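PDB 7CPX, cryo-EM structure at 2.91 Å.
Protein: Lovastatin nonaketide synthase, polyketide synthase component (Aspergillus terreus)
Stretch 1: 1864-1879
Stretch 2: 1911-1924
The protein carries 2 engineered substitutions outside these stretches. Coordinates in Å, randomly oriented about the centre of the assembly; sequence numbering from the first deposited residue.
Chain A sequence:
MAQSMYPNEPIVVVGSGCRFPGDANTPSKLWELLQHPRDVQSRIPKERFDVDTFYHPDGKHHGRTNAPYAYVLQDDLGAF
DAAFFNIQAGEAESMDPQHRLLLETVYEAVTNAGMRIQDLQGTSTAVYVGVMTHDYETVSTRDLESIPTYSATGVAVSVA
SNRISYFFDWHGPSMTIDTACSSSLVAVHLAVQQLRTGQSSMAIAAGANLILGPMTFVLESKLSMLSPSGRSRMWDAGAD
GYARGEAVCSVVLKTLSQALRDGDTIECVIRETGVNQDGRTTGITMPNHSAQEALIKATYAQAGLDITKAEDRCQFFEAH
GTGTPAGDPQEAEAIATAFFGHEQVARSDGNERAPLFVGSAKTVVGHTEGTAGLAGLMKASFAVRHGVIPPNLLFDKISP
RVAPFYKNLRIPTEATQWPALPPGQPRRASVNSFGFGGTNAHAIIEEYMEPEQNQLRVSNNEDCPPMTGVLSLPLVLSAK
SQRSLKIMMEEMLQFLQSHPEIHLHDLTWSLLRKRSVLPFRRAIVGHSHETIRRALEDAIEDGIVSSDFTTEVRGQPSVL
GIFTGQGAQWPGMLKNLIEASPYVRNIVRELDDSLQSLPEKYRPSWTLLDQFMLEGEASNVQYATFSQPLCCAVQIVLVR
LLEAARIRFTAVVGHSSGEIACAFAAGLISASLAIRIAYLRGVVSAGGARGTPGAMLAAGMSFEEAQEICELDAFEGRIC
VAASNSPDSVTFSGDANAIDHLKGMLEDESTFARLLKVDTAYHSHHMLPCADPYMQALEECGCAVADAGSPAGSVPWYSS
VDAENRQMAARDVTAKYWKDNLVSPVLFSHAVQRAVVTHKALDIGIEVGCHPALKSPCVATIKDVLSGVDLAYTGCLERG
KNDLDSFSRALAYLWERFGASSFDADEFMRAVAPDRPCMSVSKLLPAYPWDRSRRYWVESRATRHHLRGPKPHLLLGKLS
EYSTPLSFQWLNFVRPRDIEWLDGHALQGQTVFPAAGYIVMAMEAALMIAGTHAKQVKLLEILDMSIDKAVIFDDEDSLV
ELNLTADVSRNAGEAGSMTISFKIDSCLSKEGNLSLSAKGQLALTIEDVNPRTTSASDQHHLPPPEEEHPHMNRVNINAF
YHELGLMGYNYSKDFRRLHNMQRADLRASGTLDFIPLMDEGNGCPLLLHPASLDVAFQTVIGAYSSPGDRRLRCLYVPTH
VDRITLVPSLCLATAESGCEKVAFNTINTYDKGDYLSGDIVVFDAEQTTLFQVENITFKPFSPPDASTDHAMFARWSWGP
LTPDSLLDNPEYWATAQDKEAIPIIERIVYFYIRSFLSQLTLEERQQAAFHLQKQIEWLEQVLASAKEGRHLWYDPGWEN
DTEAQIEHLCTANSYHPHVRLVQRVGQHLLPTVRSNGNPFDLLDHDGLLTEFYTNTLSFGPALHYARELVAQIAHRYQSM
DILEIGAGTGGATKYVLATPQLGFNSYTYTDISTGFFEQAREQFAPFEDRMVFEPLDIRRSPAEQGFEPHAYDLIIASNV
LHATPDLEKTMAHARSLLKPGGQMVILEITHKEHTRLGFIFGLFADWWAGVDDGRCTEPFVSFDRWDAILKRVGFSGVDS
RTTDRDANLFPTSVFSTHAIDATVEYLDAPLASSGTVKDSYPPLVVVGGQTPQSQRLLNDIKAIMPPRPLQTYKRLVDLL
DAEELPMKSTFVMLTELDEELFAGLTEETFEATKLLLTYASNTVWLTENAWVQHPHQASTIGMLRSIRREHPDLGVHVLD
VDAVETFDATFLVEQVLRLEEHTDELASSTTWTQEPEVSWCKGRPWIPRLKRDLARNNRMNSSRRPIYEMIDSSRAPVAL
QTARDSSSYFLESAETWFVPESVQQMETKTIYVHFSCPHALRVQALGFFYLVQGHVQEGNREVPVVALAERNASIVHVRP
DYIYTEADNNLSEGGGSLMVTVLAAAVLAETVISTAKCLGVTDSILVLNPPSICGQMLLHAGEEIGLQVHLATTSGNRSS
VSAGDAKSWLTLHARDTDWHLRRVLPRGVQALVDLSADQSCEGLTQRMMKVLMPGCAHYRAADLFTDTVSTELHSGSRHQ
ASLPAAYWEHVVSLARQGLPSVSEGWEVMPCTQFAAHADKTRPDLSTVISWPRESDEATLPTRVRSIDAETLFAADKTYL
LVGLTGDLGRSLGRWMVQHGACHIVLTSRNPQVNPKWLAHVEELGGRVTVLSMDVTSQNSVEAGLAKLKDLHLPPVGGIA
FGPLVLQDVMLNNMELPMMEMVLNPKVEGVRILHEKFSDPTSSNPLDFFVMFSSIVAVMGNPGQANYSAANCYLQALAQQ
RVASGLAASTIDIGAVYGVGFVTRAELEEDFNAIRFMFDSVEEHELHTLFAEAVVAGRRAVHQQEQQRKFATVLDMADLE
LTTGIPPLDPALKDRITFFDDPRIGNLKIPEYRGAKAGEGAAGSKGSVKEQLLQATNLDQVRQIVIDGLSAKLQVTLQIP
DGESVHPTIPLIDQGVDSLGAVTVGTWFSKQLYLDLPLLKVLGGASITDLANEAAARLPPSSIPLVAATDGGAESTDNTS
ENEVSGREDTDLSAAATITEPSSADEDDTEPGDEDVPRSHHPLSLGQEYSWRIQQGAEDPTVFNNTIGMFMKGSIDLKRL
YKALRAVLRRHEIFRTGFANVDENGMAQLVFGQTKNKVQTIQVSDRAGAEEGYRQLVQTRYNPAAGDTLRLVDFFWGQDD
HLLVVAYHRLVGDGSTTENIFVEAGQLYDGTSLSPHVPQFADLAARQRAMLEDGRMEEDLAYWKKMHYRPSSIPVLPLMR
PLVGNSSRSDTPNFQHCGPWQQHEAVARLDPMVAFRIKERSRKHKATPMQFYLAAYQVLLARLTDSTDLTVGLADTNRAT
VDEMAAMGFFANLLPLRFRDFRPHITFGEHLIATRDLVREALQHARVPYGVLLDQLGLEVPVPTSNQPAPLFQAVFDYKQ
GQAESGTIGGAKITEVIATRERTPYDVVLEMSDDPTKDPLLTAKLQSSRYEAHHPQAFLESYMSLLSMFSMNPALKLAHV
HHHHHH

Stretch 1 (1864-1879) QQMETKTIYVHFSCPH
Stretch 2 1911-1924: RNASIVHVRPDYIY

Strands 1869-1873 and 1915-1918 run antiparallel, their axes at 153° and 4.6 Å apart at closest approach. The register pairs Lys-1869 with Val-1918 and Ile-1871 with Val-1916 as hydrogen-bonded pairs, while Thr-1870 with His-1917 and Tyr-1872 with Ile-1915 are non-hydrogen-bonded, at CA-CA 4.6 and 4.5 Å. Phi/psi stays extended, from -77/142 at Lys-1869 to -110/117 at Ile-1871 and -122/153 at Val-1916. Lys-1869 N to Val-1918 O, Val-1918 N to Lys-1869 O, Ile-1871 N to Val-1916 O and Val-1916 N to Ile-1871 O all measure 2.9 Å; a very short bond, Val-1873 N to Ser-1914 O at 2.4 Å, extends the ladder.

Alternation sorts the side chains. Ile-1871 (m, t) shares a face with Val-1916 and Val-1918 (p), its CD1 meeting Val-1918 CG1 at 3.3 Å and Ile-1923 CD1 at 3.9 Å, an apolar cluster of buried residues. On the other face, Thr-1870 (m) OG1 hydrogen-bonds His-1917 (m) ND1 at 3.2 Å, at the ring edge, and Tyr-1872 (m) CD2 packs on Ile-1915 CD1 at 3.7 Å.

Two further side-chain hydrogen bonds lie beyond the ladder. Arg-1919 (chi1 -94°) starts away but its end returns, so charged NE donates edge-on to amide oxygen Gln-1865 (m, m) OE1 at a very short 2.4 Å; Ser-1876 (p) hydroxyl OG donates to Asn-1912 (t) carbonyl OD1 at 3.1 Å.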

ATOM      1  N   GLN A1864      31.701 -13.799  53.826  1.00130.22           N
ATOM      2  CA  GLN A1864      30.847 -12.617  53.834  1.00130.22           C
ATOM      3  C   GLN A1864      29.403 -13.004  53.546  1.00130.22           C
ATOM      4  O   GLN A1864      28.472 -12.451  54.143  1.00130.22           O
ATOM      5  CB  GLN A1864      31.349 -11.590  52.820  1.00130.22           C
ATOM      6  CG  GLN A1864      32.783 -11.144  53.061  1.00130.22           C
ATOM      7  CD  GLN A1864      33.205 -10.006  52.152  1.00130.22           C
ATOM      8  OE1 GLN A1864      34.224 -10.090  51.466  1.00130.22           O
ATOM      9  NE2 GLN A1864      32.426  -8.930  52.147  1.00130.22           N
ATOM     10  N   GLN A1865      29.203 -13.951  52.630  1.00128.86           N
ATOM     11  CA  GLN A1865      27.922 -14.640  52.486  1.00128.86           C
ATOM     12  C   GLN A1865      27.925 -15.834  53.442  1.00128.86           C
ATOM     13  O   GLN A1865      27.923 -17.002  53.050  1.00128.86           O
ATOM     14  CB  GLN A1865      27.701 -15.062  51.040  1.00128.86           C
ATOM     15  CG  GLN A1865      27.881 -13.935  50.034  1.00128.86           C
ATOM     16  CD  GLN A1865      26.948 -12.767  50.290  1.00128.86           C
ATOM     17  OE1 GLN A1865      25.923 -12.910  50.956  1.00128.86           O
ATOM     18  NE2 GLN A1865      27.303 -11.600  49.764  1.00128.86           N
ATOM     19  N   MET A1866      27.934 -15.502  54.730  1.00129.83           N
ATOM     20  CA  MET A1866      28.254 -16.480  55.760  1.00129.83           C
ATOM     21  C   MET A1866      27.246 -17.621  55.778  1.00129.83           C
ATOM     22  O   MET A1866      26.042 -17.419  55.600  1.00129.83           O
ATOM     23  CB  MET A1866      28.290 -15.803  57.131  1.00129.83           C
ATOM     24  CG  MET A1866      26.919 -15.416  57.675  1.00129.83           C
ATOM     25  SD  MET A1866      25.978 -14.368  56.548  1.00129.83           S
ATOM     26  CE  MET A1866      26.901 -12.839  56.656  1.00129.83           C
ATOM     27  N   GLU A1867      27.757 -18.832  55.996  1.00127.12           N
ATOM     28  CA  GLU A1867      26.931 -20.007  56.260  1.00127.12           C
ATOM     29  C   GLU A1867      25.865 -20.187  55.184  1.00127.12           C
ATOM     30  O   GLU A1867      24.694 -20.447  55.469  1.00127.12           O
ATOM     31  CB  GLU A1867      26.293 -19.914  57.646  1.00127.12           C
ATOM     32  CG  GLU A1867      27.293 -19.704  58.772  1.00127.12           C
ATOM     33  CD  GLU A1867      26.626 -19.586  60.128  1.00127.12           C
ATOM     34  OE1 GLU A1867      25.382 -19.683  60.190  1.00127.12           O
ATOM     35  OE2 GLU A1867      27.345 -19.393  61.130  1.00127.12           O
ATOM     36  N   THR A1868      26.281 -20.049  53.927  1.00123.56           N
ATOM     37  CA  THR A1868      25.353 -20.231  52.821  1.00123.56           C
ATOM     38  C   THR A1868      24.810 -21.653  52.846  1.00123.56           C
ATOM     39  O   THR A1868      25.530 -22.611  52.544  1.00123.56           O
ATOM     40  CB  THR A1868      26.035 -19.940  51.483  1.00123.56           C
ATOM     41  OG1 THR A1868      26.576 -18.613  51.500  1.00123.56           O
ATOM     42  CG2 THR A1868      25.041 -20.065  50.340  1.00123.56           C
ATOM     43  N   LYS A1869      23.538 -21.795  53.203  1.00121.70           N
ATOM     44  CA  LYS A1869      22.921 -23.105  53.328  1.00121.70           C
ATOM     45  C   LYS A1869      22.590 -23.674  51.957  1.00121.70           C
ATOM     46  O   LYS A1869      22.173 -22.947  51.048  1.00121.70           O
ATOM     47  CB  LYS A1869      21.649 -23.017  54.169  1.00121.70           C
ATOM     48  CG  LYS A1869      21.820 -22.294  55.498  1.00121.70           C
ATOM     49  CD  LYS A1869      22.821 -22.987  56.413  1.00121.70           C
ATOM     50  CE  LYS A1869      22.322 -24.351  56.863  1.00121.70           C
ATOM     51  NZ  LYS A1869      23.230 -24.971  57.864  1.00121.70           N
ATOM     52  N   THR A1870      22.774 -24.984  51.819  1.00117.36           N
ATOM     53  CA  THR A1870      22.449 -25.709  50.598  1.00117.36           C
ATOM     54  C   THR A1870      21.068 -26.327  50.772  1.00117.36           C
ATOM     55  O   THR A1870      20.861 -27.169  51.651  1.00117.36           O
ATOM     56  CB  THR A1870      23.497 -26.778  50.298  1.00117.36           C
ATOM     57  OG1 THR A1870      24.778 -26.160  50.133  1.00117.36           O
ATOM     58  CG2 THR A1870      23.134 -27.541  49.032  1.00117.36           C
ATOM     59  N   ILE A1871      20.130 -25.908  49.931  1.00117.71           N
ATOM     60  CA  ILE A1871      18.750 -26.369  49.980  1.00117.71           C
ATOM     61  C   ILE A1871      18.513 -27.245  48.759  1.00117.71           C
ATOM     62  O   ILE A1871      18.594 -26.773  47.621  1.00117.71           O
ATOM     63  CB  ILE A1871      17.764 -25.195  50.019  1.00117.71           C
ATOM     64  CG1 ILE A1871      18.104 -24.253  51.174  1.00117.71           C
ATOM     65  CG2 ILE A1871      16.339 -25.712  50.153  1.00117.71           C
ATOM     66  CD1 ILE A1871      17.259 -23.004  51.208  1.00117.71           C
ATOM     67  N   TYR A1872      18.222 -28.519  48.992  1.00116.66           N
ATOM     68  CA  TYR A1872      17.818 -29.432  47.929  1.00116.66           C
ATOM     69  C   TYR A1872      16.321 -29.247  47.724  1.00116.66           C
ATOM     70  O   TYR A1872      15.508 -29.726  48.517  1.00116.66           O
ATOM     71  CB  TYR A1872      18.168 -30.868  48.293  1.00116.66           C
ATOM     72  CG  TYR A1872      19.630 -31.069  48.621  1.00116.66           C
ATOM     73  CD1 TYR A1872      20.123 -30.788  49.887  1.00116.66           C
ATOM     74  CD2 TYR A1872      20.518 -31.539  47.664  1.00116.66           C
ATOM     75  CE1 TYR A1872      21.456 -30.969  50.192  1.00116.66           C
ATOM     76  CE2 TYR A1872      21.853 -31.724  47.960  1.00116.66           C
ATOM     77  CZ  TYR A1872      22.318 -31.437  49.225  1.00116.66           C
ATOM     78  OH  TYR A1872      23.648 -31.618  49.528  1.00116.66           O
ATOM     79  N   VAL A1873      15.959 -28.541  46.661  1.00116.19           N
ATOM     80  CA  VAL A1873      14.596 -28.056  46.487  1.00116.19           C
ATOM     81  C   VAL A1873      13.705 -29.189  45.999  1.00116.19           C
ATOM     82  O   VAL A1873      14.013 -29.857  45.005  1.00116.19           O
ATOM     83  CB  VAL A1873      14.566 -26.872  45.510  1.00116.19           C
ATOM     84  CG1 VAL A1873      13.158 -26.335  45.372  1.00116.19           C
ATOM     85  CG2 VAL A1873      15.506 -25.778  45.979  1.00116.19           C
ATOM     86  N   HIS A1874      12.594 -29.405  46.702  1.00117.16           N
ATOM     87  CA  HIS A1874      11.538 -30.296  46.247  1.00117.16           C
ATOM     88  C   HIS A1874      10.477 -29.539  45.464  1.00117.16           C
ATOM     89  O   HIS A1874       9.989 -30.029  44.440  1.00117.16           O
ATOM     90  CB  HIS A1874      10.884 -30.997  47.439  1.00117.16           C
ATOM     91  CG  HIS A1874      11.787 -31.950  48.155  1.00117.16           C
ATOM     92  ND1 HIS A1874      13.102 -31.657  48.444  1.00117.16           N
ATOM     93  CD2 HIS A1874      11.561 -33.190  48.649  1.00117.16           C
ATOM     94  CE1 HIS A1874      13.650 -32.678  49.076  1.00117.16           C
ATOM     95  NE2 HIS A1874      12.736 -33.622  49.213  1.00117.16           N
ATOM     96  N   PHE A1875      10.117 -28.346  45.934  1.00120.52           N
ATOM     97  CA  PHE A1875       9.117 -27.514  45.287  1.00120.52           C
ATOM     98  C   PHE A1875       9.599 -26.072  45.275  1.00120.52           C
ATOM     99  O   PHE A1875      10.318 -25.635  46.177  1.00120.52           O
ATOM    100  CB  PHE A1875       7.764 -27.614  45.996  1.00120.52           C
ATOM    101  CG  PHE A1875       7.240 -29.015  46.102  1.00120.52           C
ATOM    102  CD1 PHE A1875       6.465 -29.557  45.093  1.00120.52           C
ATOM    103  CD2 PHE A1875       7.526 -29.793  47.210  1.00120.52           C
ATOM    104  CE1 PHE A1875       5.983 -30.847  45.186  1.00120.52           C
ATOM    105  CE2 PHE A1875       7.048 -31.082  47.310  1.00120.52           C
ATOM    106  CZ  PHE A1875       6.275 -31.611  46.296  1.00120.52           C
ATOM    107  N   SER A1876       9.193 -25.335  44.245  1.00118.11           N
ATOM    108  CA  SER A1876       9.627 -23.951  44.110  1.00118.11           C
ATOM    109  C   SER A1876       8.587 -23.150  43.342  1.00118.11           C
ATOM    110  O   SER A1876       7.702 -23.712  42.696  1.00118.11           O
ATOM    111  CB  SER A1876      10.979 -23.852  43.398  1.00118.11           C
ATOM    112  OG  SER A1876      10.878 -24.275  42.050  1.00118.11           O
ATOM    113  N   CYS A1877       8.706 -21.832  43.431  1.00119.71           N
ATOM    114  CA  CYS A1877       7.866 -20.941  42.641  1.00119.71           C
ATOM    115  C   CYS A1877       8.593 -20.557  41.356  1.00119.71           C
ATOM    116  O   CYS A1877       9.718 -20.051  41.419  1.00119.71           O
ATOM    117  CB  CYS A1877       7.511 -19.689  43.432  1.00119.71           C
ATOM    118  SG  CYS A1877       6.493 -18.516  42.516  1.00119.71           S
ATOM    119  N   PRO A1878       7.997 -20.780  40.181  1.00117.66           N
ATOM    120  CA  PRO A1878       8.724 -20.481  38.934  1.00117.66           C
ATOM    121  C   PRO A1878       9.181 -19.039  38.829  1.00117.66           C
ATOM    122  O   PRO A1878      10.274 -18.780  38.309  1.00117.66           O
ATOM    123  CB  PRO A1878       7.707 -20.820  37.836  1.00117.66           C
ATOM    124  CG  PRO A1878       6.639 -21.615  38.490  1.00117.66           C
ATOM    125  CD  PRO A1878       6.618 -21.229  39.925  1.00117.66           C
ATOM    126  N   HIS A1879       8.378 -18.095  39.303  1.00117.84           N
ATOM    127  CA  HIS A1879       8.653 -16.674  39.154  1.00117.84           C
ATOM    128  C   HIS A1879       9.274 -16.118  40.428  1.00117.84           C
ATOM    129  O   HIS A1879       8.861 -16.465  41.538  1.00117.84           O
ATOM    130  CB  HIS A1879       7.368 -15.915  38.828  1.00117.84           C
ATOM    131  CG  HIS A1879       6.435 -16.673  37.937  1.00117.84           C
ATOM    132  ND1 HIS A1879       6.617 -16.766  36.575  1.00117.84           N
ATOM    133  CD2 HIS A1879       5.314 -17.379  38.217  1.00117.84           C
ATOM    134  CE1 HIS A1879       5.648 -17.495  36.052  1.00117.84           C
ATOM    135  NE2 HIS A1879       4.844 -17.879  37.027  1.00117.84           N
ATOM    136  N   ARG A1911      18.070 -18.450  42.238  1.00113.84           N
ATOM    137  CA  ARG A1911      18.352 -19.152  40.995  1.00113.84           C
ATOM    138  C   ARG A1911      17.237 -20.075  40.526  1.00113.84           C
ATOM    139  O   ARG A1911      17.266 -20.495  39.364  1.00113.84           O
ATOM    140  CB  ARG A1911      19.643 -19.978  41.131  1.00113.84           C
ATOM    141  CG  ARG A1911      20.910 -19.142  41.210  1.00113.84           C
ATOM    142  CD  ARG A1911      21.293 -18.583  39.849  1.00113.84           C
ATOM    143  NE  ARG A1911      22.402 -17.639  39.934  1.00113.84           N
ATOM    144  CZ  ARG A1911      22.268 -16.332  40.122  1.00113.84           C
ATOM    145  NH1 ARG A1911      21.078 -15.768  40.255  1.00113.84           N
ATOM    146  NH2 ARG A1911      23.356 -15.571  40.177  1.00113.84           N
ATOM    147  N   ASN A1912      16.264 -20.401  41.373  1.00113.37           N
ATOM    148  CA  ASN A1912      15.169 -21.293  41.000  1.00113.37           C
ATOM    149  C   ASN A1912      15.711 -22.634  40.512  1.00113.37           C
ATOM    150  O   ASN A1912      15.444 -23.078  39.393  1.00113.37           O
ATOM    151  CB  ASN A1912      14.283 -20.653  39.932  1.00113.37           C
ATOM    152  CG  ASN A1912      13.020 -21.445  39.672  1.00113.37           C
ATOM    153  OD1 ASN A1912      12.568 -22.211  40.523  1.00113.37           O
ATOM    154  ND2 ASN A1912      12.443 -21.269  38.490  1.00113.37           N
ATOM    155  N   ALA A1913      16.486 -23.278  41.376  1.00111.95           N
ATOM    156  CA  ALA A1913      17.197 -24.493  41.019  1.00111.95           C
ATOM    157  C   ALA A1913      16.834 -25.631  41.959  1.00111.95           C
ATOM    158  O   ALA A1913      16.424 -25.414  43.103  1.00111.95           O
ATOM    159  CB  ALA A1913      18.712 -24.271  41.045  1.00111.95           C
ATOM    160  N   SER A1914      16.992 -26.858  41.453  1.00112.40           N
ATOM    161  CA  SER A1914      16.787 -28.036  42.287  1.00112.40           C
ATOM    162  C   SER A1914      17.639 -27.962  43.543  1.00112.40           C
ATOM    163  O   SER A1914      17.227 -28.419  44.614  1.00112.40           O
ATOM    164  CB  SER A1914      17.116 -29.300  41.492  1.00112.40           C
ATOM    165  OG  SER A1914      18.482 -29.316  41.117  1.00112.40           O
ATOM    166  N   ILE A1915      18.836 -27.393  43.428  1.00111.62           N
ATOM    167  CA  ILE A1915      19.724 -27.173  44.560  1.00111.62           C
ATOM    168  C   ILE A1915      20.115 -25.703  44.573  1.00111.62           C
ATOM    169  O   ILE A1915      20.560 -25.165  43.555  1.00111.62           O
ATOM    170  CB  ILE A1915      20.972 -28.073  44.494  1.00111.62           C
ATOM    171  CG1 ILE A1915      20.544 -29.540  44.409  1.00111.62           C
ATOM    172  CG2 ILE A1915      21.856 -27.844  45.712  1.00111.62           C
ATOM    173  CD1 ILE A1915      21.690 -30.520  44.319  1.00111.62           C
ATOM    174  N   VAL A1916      19.947 -25.064  45.725  1.00114.94           N
ATOM    175  CA  VAL A1916      20.207 -23.641  45.895  1.00114.94           C
ATOM    176  C   VAL A1916      21.238 -23.461  46.998  1.00114.94           C
ATOM    177  O   VAL A1916      21.355 -24.290  47.903  1.00114.94           O
ATOM    178  CB  VAL A1916      18.911 -22.870  46.227  1.00114.94           C
ATOM    179  CG1 VAL A1916      19.229 -21.502  46.816  1.00114.94           C
ATOM    180  CG2 VAL A1916      18.050 -22.734  44.985  1.00114.94           C
ATOM    181  N   HIS A1917      21.985 -22.365  46.917  1.00114.78           N
ATOM    182  CA  HIS A1917      22.927 -21.963  47.958  1.00114.78           C
ATOM    183  C   HIS A1917      22.529 -20.558  48.396  1.00114.78           C
ATOM    184  O   HIS A1917      22.847 -19.575  47.718  1.00114.78           O
ATOM    185  CB  HIS A1917      24.362 -22.016  47.445  1.00114.78           C
ATOM    186  CG  HIS A1917      24.709 -23.307  46.774  1.00114.78           C
ATOM    187  ND1 HIS A1917      24.913 -24.478  47.472  1.00114.78           N
ATOM    188  CD2 HIS A1917      24.882 -23.615  45.467  1.00114.78           C
ATOM    189  CE1 HIS A1917      25.201 -25.450  46.624  1.00114.78           C
ATOM    190  NE2 HIS A1917      25.187 -24.953  45.401  1.00114.78           N
ATOM    191  N   VAL A1918      21.835 -20.462  49.529  1.00119.83           N
ATOM    192  CA  VAL A1918      21.225 -19.209  49.965  1.00119.83           C
ATOM    193  C   VAL A1918      21.572 -18.956  51.424  1.00119.83           C
ATOM    194  O   VAL A1918      21.619 -19.888  52.233  1.00119.83           O
ATOM    195  CB  VAL A1918      19.696 -19.232  49.771  1.00119.83           C
ATOM    196  CG1 VAL A1918      19.059 -20.245  50.703  1.00119.83           C
ATOM    197  CG2 VAL A1918      19.112 -17.850  50.001  1.00119.83           C
ATOM    198  N   ARG A1919      21.790 -17.686  51.763  1.00124.10           N
ATOM    199  CA  ARG A1919      22.147 -17.330  53.125  1.00124.10           C
ATOM    200  C   ARG A1919      21.008 -17.684  54.082  1.00124.10           C
ATOM    201  O   ARG A1919      19.837 -17.681  53.693  1.00124.10           O
ATOM    202  CB  ARG A1919      22.464 -15.839  53.227  1.00124.10           C
ATOM    203  CG  ARG A1919      23.942 -15.513  53.084  1.00124.10           C
ATOM    204  CD  ARG A1919      24.237 -14.044  53.363  1.00124.10           C
ATOM    205  NE  ARG A1919      23.898 -13.183  52.234  1.00124.10           N
ATOM    206  CZ  ARG A1919      22.944 -12.260  52.233  1.00124.10           C
ATOM    207  NH1 ARG A1919      22.203 -12.020  53.303  1.00124.10           N
ATOM    208  NH2 ARG A1919      22.732 -11.550  51.128  1.00124.10           N
ATOM    209  N   PRO A1920      21.323 -17.995  55.343  1.00123.64           N
ATOM    210  CA  PRO A1920      20.255 -18.338  56.296  1.00123.64           C
ATOM    211  C   PRO A1920      19.252 -17.222  56.511  1.00123.64           C
ATOM    212  O   PRO A1920      18.107 -17.502  56.886  1.00123.64           O
ATOM    213  CB  PRO A1920      21.021 -18.656  57.589  1.00123.64           C
ATOM    214  CG  PRO A1920      22.424 -18.920  57.163  1.00123.64           C
ATOM    215  CD  PRO A1920      22.655 -18.060  55.966  1.00123.64           C
ATOM    216  N   ASP A1921      19.643 -15.966  56.286  1.00124.46           N
ATOM    217  CA  ASP A1921      18.722 -14.853  56.486  1.00124.46           C
ATOM    218  C   ASP A1921      17.489 -14.963  55.601  1.00124.46           C
ATOM    219  O   ASP A1921      16.459 -14.358  55.913  1.00124.46           O
ATOM    220  CB  ASP A1921      19.437 -13.529  56.212  1.00124.46           C
ATOM    221  CG  ASP A1921      20.683 -13.353  57.055  1.00124.46           C
ATOM    222  OD1 ASP A1921      20.722 -13.890  58.181  1.00124.46           O
ATOM    223  OD2 ASP A1921      21.625 -12.678  56.590  1.00124.46           O
ATOM    224  N   TYR A1922      17.571 -15.720  54.507  1.00122.59           N
ATOM    225  CA  TYR A1922      16.472 -15.876  53.563  1.00122.59           C
ATOM    226  C   TYR A1922      15.824 -17.253  53.667  1.00122.59           C
ATOM    227  O   TYR A1922      15.236 -17.741  52.700  1.00122.59           O
ATOM    228  CB  TYR A1922      16.961 -15.638  52.137  1.00122.59           C
ATOM    229  CG  TYR A1922      17.605 -14.289  51.918  1.00122.59           C
ATOM    230  CD1 TYR A1922      16.840 -13.174  51.613  1.00122.59           C
ATOM    231  CD2 TYR A1922      18.979 -14.134  52.009  1.00122.59           C
ATOM    232  CE1 TYR A1922      17.425 -11.941  51.410  1.00122.59           C
ATOM    233  CE2 TYR A1922      19.572 -12.907  51.808  1.00122.59           C
ATOM    234  CZ  TYR A1922      18.792 -11.812  51.508  1.00122.59           C
ATOM    235  OH  TYR A1922      19.383 -10.586  51.307  1.00122.59           O
ATOM    236  N   ILE A1923      15.925 -17.894  54.830  1.00122.59           N
ATOM    237  CA  ILE A1923      15.441 -19.254  55.024  1.00122.59           C
ATOM    238  C   ILE A1923      14.518 -19.283  56.232  1.00122.59           C
ATOM    239  O   ILE A1923      14.846 -18.725  57.285  1.00122.59           O
ATOM    240  CB  ILE A1923      16.599 -20.251  55.216  1.00122.59           C
ATOM    241  CG1 ILE A1923      17.635 -20.081  54.104  1.00122.59           C
ATOM    242  CG2 ILE A1923      16.070 -21.679  55.241  1.00122.59           C
ATOM    243  CD1 ILE A1923      18.802 -21.032  54.211  1.00122.59           C
ATOM    244  N   TYR A1924      13.367 -19.934  56.079  1.00128.80           N
ATOM    245  CA  TYR A1924      12.477 -20.251  57.190  1.00128.80           C
ATOM    246  C   TYR A1924      12.682 -21.725  57.523  1.00128.80           C
ATOM    247  O   TYR A1924      12.260 -22.604  56.766  1.00128.80           O
ATOM    248  CB  TYR A1924      11.023 -19.952  56.832  1.00128.80           C
ATOM    249  CG  TYR A1924      10.064 -20.134  57.984  1.00128.80           C
ATOM    250  CD1 TYR A1924      10.021 -19.221  59.026  1.00128.80           C
ATOM    251  CD2 TYR A1924       9.196 -21.217  58.027  1.00128.80           C
ATOM    252  CE1 TYR A1924       9.148 -19.381  60.081  1.00128.80           C
ATOM    253  CE2 TYR A1924       8.316 -21.383  59.077  1.00128.80           C
ATOM    254  CZ  TYR A1924       8.298 -20.464  60.103  1.00128.80           C
ATOM    255  OH  TYR A1924       7.424 -20.626  61.153  1.00128.80           O
TER